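Local atomic coordinates of endoglucanase (Clostridium thermocellum, PDB entry 2YIK), a protein that probably hydrolyses beta-1,4-glucan linkages in cellulose, as a family 9 glycoside hydrolase acting as an endoglucanase. Residues V178-D190 against D200-E212. Numbering follows the deposited sequence.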
loop_
_atom_site.group_PDB
_atom_site.type_symbol
_atom_site.label_atom_id
_atom_site.label_comp_id
_atom_site.label_asym_id
_atom_site.label_seq_id
_atom_site.Cartn_x
_atom_site.Cartn_y
_atom_site.Cartn_z
ATOM N N VAL A 178 -2.805 17.364 15.651
ATOM C CA VAL A 178 -2.424 17.268 17.050
ATOM C C VAL A 178 -1.898 15.860 17.356
ATOM O O VAL A 178 -0.935 15.689 18.104
ATOM C CB VAL A 178 -3.642 17.603 17.951
ATOM C CG1 VAL A 178 -3.362 17.210 19.389
ATOM C CG2 VAL A 178 -3.952 19.099 17.859
ATOM N N ALA A 179 -2.535 14.857 16.763
ATOM C CA ALA A 179 -2.130 13.470 16.944
ATOM C C ALA A 179 -2.662 12.625 15.786
ATOM O O ALA A 179 -3.692 12.947 15.179
ATOM C CB ALA A 179 -2.656 12.932 18.270
ATOM N N PHE A 180 -1.945 11.552 15.475
ATOM C CA PHE A 180 -2.355 10.644 14.418
ATOM C C PHE A 180 -2.236 9.213 14.912
ATOM O O PHE A 180 -1.149 8.768 15.289
ATOM C CB PHE A 180 -1.482 10.819 13.171
ATOM C CG PHE A 180 -1.754 9.801 12.090
ATOM C CD1 PHE A 180 -2.954 9.819 11.379
ATOM C CD2 PHE A 180 -0.834 8.789 11.824
ATOM C CE1 PHE A 180 -3.226 8.852 10.407
ATOM C CE2 PHE A 180 -1.099 7.814 10.850
ATOM C CZ PHE A 180 -2.296 7.842 10.150
ATOM N N CYS A 181 -3.349 8.494 14.937
ATOM C CA CYS A 181 -3.301 7.105 15.364
ATOM C C CYS A 181 -2.843 6.298 14.161
ATOM O O CYS A 181 -3.554 6.191 13.161
ATOM C CB CYS A 181 -4.666 6.597 15.823
ATOM S SG CYS A 181 -4.629 4.834 16.283
ATOM N N HIS A 182 -1.652 5.724 14.273
ATOM C CA HIS A 182 -1.072 4.951 13.186
ATOM C C HIS A 182 -1.174 3.441 13.362
ATOM O O HIS A 182 -0.900 2.694 12.430
ATOM C CB HIS A 182 0.404 5.317 13.029
ATOM C CG HIS A 182 1.253 4.895 14.185
ATOM N ND1 HIS A 182 1.416 5.668 15.321
ATOM C CD2 HIS A 182 1.968 3.768 14.400
ATOM C CE1 HIS A 182 2.194 5.034 16.176
ATOM N NE2 HIS A 182 2.545 3.875 15.641
ATOM N N GLN A 183 -1.569 2.987 14.544
ATOM C CA GLN A 183 -1.653 1.547 14.788
ATOM C C GLN A 183 -2.687 1.181 15.852
ATOM O O GLN A 183 -2.813 1.850 16.879
ATOM C CB GLN A 183 -0.270 1.021 15.204
ATOM C CG GLN A 183 -0.162 -0.477 15.461
ATOM C CD GLN A 183 1.244 -0.890 15.888
ATOM O OE1 GLN A 183 2.242 -0.449 15.304
ATOM N NE2 GLN A 183 1.330 -1.749 16.901
ATOM N N VAL A 184 -3.433 0.121 15.584
ATOM C CA VAL A 184 -4.430 -0.376 16.519
ATOM C C VAL A 184 -4.100 -1.858 16.655
ATOM O O VAL A 184 -4.080 -2.597 15.670
ATOM C CB VAL A 184 -5.870 -0.191 15.982
ATOM C CG1 VAL A 184 -6.869 -0.732 16.991
ATOM C CG2 VAL A 184 -6.144 1.294 15.707
ATOM N N GLY A 185 -3.818 -2.287 17.877
ATOM C CA GLY A 185 -3.457 -3.675 18.083
ATOM C C GLY A 185 -1.963 -3.769 18.330
ATOM O O GLY A 185 -1.256 -2.767 18.250
ATOM N N ASP A 186 -1.492 -4.983 18.600
ATOM C CA ASP A 186 -0.086 -5.247 18.899
ATOM C C ASP A 186 0.255 -6.666 18.444
ATOM O O ASP A 186 -0.407 -7.621 18.844
ATOM C CB ASP A 186 0.124 -5.130 20.415
ATOM C CG ASP A 186 1.575 -5.276 20.833
ATOM O OD1 ASP A 186 2.404 -5.729 20.020
ATOM O OD2 ASP A 186 1.886 -4.941 21.995
ATOM N N GLY A 187 1.280 -6.810 17.612
ATOM C CA GLY A 187 1.646 -8.136 17.149
ATOM C C GLY A 187 1.881 -9.106 18.298
ATOM O O GLY A 187 1.506 -10.275 18.229
ATOM N N ASP A 188 2.489 -8.613 19.370
ATOM C CA ASP A 188 2.784 -9.447 20.529
ATOM C C ASP A 188 1.541 -10.056 21.149
ATOM O O ASP A 188 1.595 -11.148 21.721
ATOM C CB ASP A 188 3.523 -8.638 21.594
ATOM C CG ASP A 188 4.915 -8.248 21.161
ATOM O OD1 ASP A 188 5.328 -8.626 20.039
ATOM O OD2 ASP A 188 5.596 -7.566 21.955
ATOM N N ILE A 189 0.424 -9.349 21.047
ATOM C CA ILE A 189 -0.829 -9.830 21.610
ATOM C C ILE A 189 -1.674 -10.540 20.563
ATOM O O ILE A 189 -2.102 -11.680 20.767
ATOM C CB ILE A 189 -1.638 -8.658 22.231
ATOM C CG1 ILE A 189 -0.894 -8.137 23.465
ATOM C CG2 ILE A 189 -3.048 -9.117 22.617
ATOM C CD1 ILE A 189 -1.458 -6.850 24.049
ATOM N N ASP A 190 -1.891 -9.871 19.435
ATOM C CA ASP A 190 -2.704 -10.409 18.349
ATOM C C ASP A 190 -2.254 -11.766 17.803
ATOM O O ASP A 190 -3.082 -12.639 17.531
ATOM C CB ASP A 190 -2.773 -9.385 17.208
ATOM C CG ASP A 190 -3.664 -9.838 16.059
ATOM O OD1 ASP A 190 -4.908 -9.755 16.191
ATOM O OD2 ASP A 190 -3.118 -10.281 15.025
ATOM N N ASP A 200 -12.970 -11.765 17.971
ATOM C CA ASP A 200 -11.822 -11.313 18.758
ATOM C C ASP A 200 -12.247 -10.384 19.886
ATOM O O ASP A 200 -13.166 -9.589 19.719
ATOM C CB ASP A 200 -10.827 -10.542 17.884
ATOM C CG ASP A 200 -9.955 -11.440 17.040
ATOM O OD1 ASP A 200 -9.992 -12.674 17.217
ATOM O OD2 ASP A 200 -9.214 -10.899 16.195
ATOM N N THR A 201 -11.575 -10.468 21.031
ATOM C CA THR A 201 -11.896 -9.571 22.137
ATOM C C THR A 201 -10.628 -9.110 22.846
ATOM O O THR A 201 -10.703 -8.347 23.806
ATOM C CB THR A 201 -12.812 -10.235 23.195
ATOM O OG1 THR A 201 -12.137 -11.357 23.771
ATOM C CG2 THR A 201 -14.119 -10.704 22.564
ATOM N N MET A 202 -9.465 -9.548 22.361
ATOM C CA MET A 202 -8.201 -9.187 23.003
ATOM C C MET A 202 -7.874 -7.696 22.958
ATOM O O MET A 202 -8.431 -6.942 22.155
ATOM C CB MET A 202 -7.030 -9.991 22.405
ATOM C CG MET A 202 -6.422 -9.433 21.110
ATOM S SD MET A 202 -7.470 -9.558 19.634
ATOM C CE MET A 202 -7.030 -11.217 19.077
ATOM N N PHE A 203 -6.966 -7.288 23.841
ATOM C CA PHE A 203 -6.522 -5.899 23.962
ATOM C C PHE A 203 -5.907 -5.350 22.666
ATOM O O PHE A 203 -4.989 -5.942 22.096
ATOM C CB PHE A 203 -5.516 -5.810 25.119
ATOM C CG PHE A 203 -4.912 -4.444 25.326
ATOM C CD1 PHE A 203 -5.711 -3.303 25.420
ATOM C CD2 PHE A 203 -3.535 -4.312 25.501
ATOM C CE1 PHE A 203 -5.140 -2.048 25.689
ATOM C CE2 PHE A 203 -2.957 -3.074 25.767
ATOM C CZ PHE A 203 -3.759 -1.938 25.865
ATOM N N ARG A 204 -6.428 -4.213 22.209
ATOM C CA ARG A 204 -5.941 -3.564 20.993
ATOM C C ARG A 204 -5.618 -2.101 21.278
ATOM O O ARG A 204 -6.461 -1.216 21.127
ATOM C CB ARG A 204 -6.983 -3.672 19.880
ATOM C CG ARG A 204 -7.054 -5.056 19.247
ATOM C CD ARG A 204 -8.341 -5.246 18.463
ATOM N NE ARG A 204 -8.415 -4.429 17.254
ATOM C CZ ARG A 204 -7.782 -4.700 16.115
ATOM N NH1 ARG A 204 -7.016 -5.777 16.019
ATOM N NH2 ARG A 204 -7.922 -3.894 15.068
ATOM N N ARG A 205 -4.378 -1.869 21.693
ATOM C CA ARG A 205 -3.901 -0.540 22.026
ATOM C C ARG A 205 -3.870 0.367 20.800
ATOM O O ARG A 205 -3.664 -0.095 19.672
ATOM C CB ARG A 205 -2.496 -0.633 22.629
ATOM C CG ARG A 205 -2.057 0.618 23.362
ATOM C CD ARG A 205 -0.699 0.439 24.012
ATOM N NE ARG A 205 -0.437 1.512 24.969
ATOM C CZ ARG A 205 0.768 1.848 25.413
ATOM N NH1 ARG A 205 1.845 1.198 24.989
ATOM N NH2 ARG A 205 0.892 2.843 26.274
ATOM N N GLY A 206 -4.103 1.656 21.032
ATOM C CA GLY A 206 -4.054 2.623 19.956
ATOM C C GLY A 206 -2.721 3.342 20.089
ATOM O O GLY A 206 -2.399 3.849 21.163
ATOM N N TRP A 207 -1.927 3.374 19.026
ATOM C CA TRP A 207 -0.632 4.041 19.091
ATOM C C TRP A 207 -0.731 5.325 18.268
ATOM O O TRP A 207 -1.215 5.323 17.128
ATOM C CB TRP A 207 0.479 3.106 18.584
ATOM C CG TRP A 207 0.411 1.699 19.181
ATOM C CD1 TRP A 207 -0.515 0.736 18.896
ATOM C CD2 TRP A 207 1.314 1.109 20.136
ATOM N NE1 TRP A 207 -0.248 -0.413 19.603
ATOM C CE2 TRP A 207 0.867 -0.213 20.370
ATOM C CE3 TRP A 207 2.450 1.567 20.810
ATOM C CZ2 TRP A 207 1.524 -1.083 21.254
ATOM C CZ3 TRP A 207 3.105 0.697 21.692
ATOM C CH2 TRP A 207 2.636 -0.612 21.901
ATOM N N PHE A 208 -0.277 6.422 18.865
ATOM C CA PHE A 208 -0.383 7.735 18.245
ATOM C C PHE A 208 0.924 8.472 18.041
ATOM O O PHE A 208 1.820 8.394 18.878
ATOM C CB PHE A 208 -1.278 8.647 19.104
ATOM C CG PHE A 208 -2.695 8.162 19.263
ATOM C CD1 PHE A 208 -2.980 6.997 19.966
ATOM C CD2 PHE A 208 -3.753 8.889 18.717
ATOM C CE1 PHE A 208 -4.291 6.559 20.120
ATOM C CE2 PHE A 208 -5.066 8.456 18.868
ATOM C CZ PHE A 208 -5.335 7.292 19.570
ATOM N N ILE A 209 1.025 9.196 16.926
ATOM C CA ILE A 209 2.200 10.022 16.672
ATOM C C ILE A 209 1.790 11.400 17.180
ATOM O O ILE A 209 0.673 11.867 16.942
ATOM C CB ILE A 209 2.582 10.129 15.174
ATOM C CG1 ILE A 209 3.228 8.827 14.709
ATOM C CG2 ILE A 209 3.594 11.261 14.966
ATOM C CD1 ILE A 209 2.404 8.079 13.712
ATOM N N THR A 210 2.723 12.039 17.865
ATOM C CA THR A 210 2.529 13.330 18.492
ATOM C C THR A 210 3.750 14.193 18.151
ATOM O O THR A 210 4.754 13.671 17.669
ATOM C CB THR A 210 2.399 13.059 20.015
ATOM O OG1 THR A 210 1.017 13.052 20.385
ATOM C CG2 THR A 210 3.176 14.027 20.819
ATOM N N LYS A 211 3.679 15.499 18.391
ATOM C CA LYS A 211 4.822 16.355 18.097
ATOM C C LYS A 211 5.966 16.067 19.077
ATOM O O LYS A 211 7.089 16.536 18.888
ATOM C CB LYS A 211 4.432 17.830 18.205
ATOM C CG LYS A 211 4.354 18.360 19.637
ATOM C CD LYS A 211 3.684 19.726 19.688
ATOM C CE LYS A 211 4.452 20.761 18.883
ATOM N NZ LYS A 211 5.567 21.372 19.680
ATOM N N GLU A 212 5.678 15.289 20.116
ATOM C CA GLU A 212 6.675 14.974 21.133
ATOM C C GLU A 212 7.736 13.948 20.727
ATOM O O GLU A 212 8.766 13.832 21.387
ATOM C CB GLU A 212 5.961 14.557 22.424
ATOM C CG GLU A 212 5.015 15.658 22.908
ATOM C CD GLU A 212 4.425 15.418 24.280
ATOM O OE1 GLU A 212 4.522 14.288 24.798
ATOM O OE2 GLU A 212 3.843 16.371 24.840
HETATM O O HOH W 1 1.247 17.051 18.509
HETATM O O HOH W 2 -3.794 -6.836 19.533
HETATM O O HOH W 3 -5.631 -7.888 17.699
#
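Trp207 has more of its surface buried against 178-190 than any other residue of 200-212, and its indole N-H pairs with Gly185 O. NE1 of Trp207 donates to Gly185 O over 2.9 Å, with the acceptor tilted out of the ring plane. The bond is bent, 140° at the hydrogen. Gln183 NE2 reaches Gly185 O at 3.1 Å from the opposite face of that carbonyl's plane, almost perfectly straight, so two side-chain donors grip one oxygen. With CG anti to the backbone N and the chain extended beyond it, Gln183 runs alongside the indole, amide and ring planes 45° apart; its NE2 lies over one face toward the rim, with Arg205 CD over the opposite face, also near the rim. NE2 also bonds Gly268 O.

The register shift of one between Cys181 and Gln183 marks a classic beta bulge in this antiparallel pair, with His182 and Gln183 both opposite Trp207: His182 N donates to Trp207 O, and Trp207 N, nearly straight, to Gln183 O. Beyond the bulge, Phe180 and Ile209 exchange two backbone bonds. Cys181 CB sits 3.8 Å from the Phe208 ring centroid, 20° off its normal, a CH-pi contact joined by SG over the same ring.

Past the strands, Ile189 CG2 packs on Met202 CG at 3.7 Å. One water links Asp190 OD1 to Arg204 NH1, while Arg204 NE forms a salt bridge with Asp76 and Asp190 OD2 accepts from His120 N. Asp200 OD2 is hydrogen-bonded to NE2 of His73, a zinc ligand, making Asp200 second-shell there.

Strand 206-209 thus pairs with strand 177-184 in a small antiparallel sheet of a mainly helical GH9 domain, the (alpha/alpha)6-barrel family; helix 216-233 packs against the Phe180, His182 and Ile209 face.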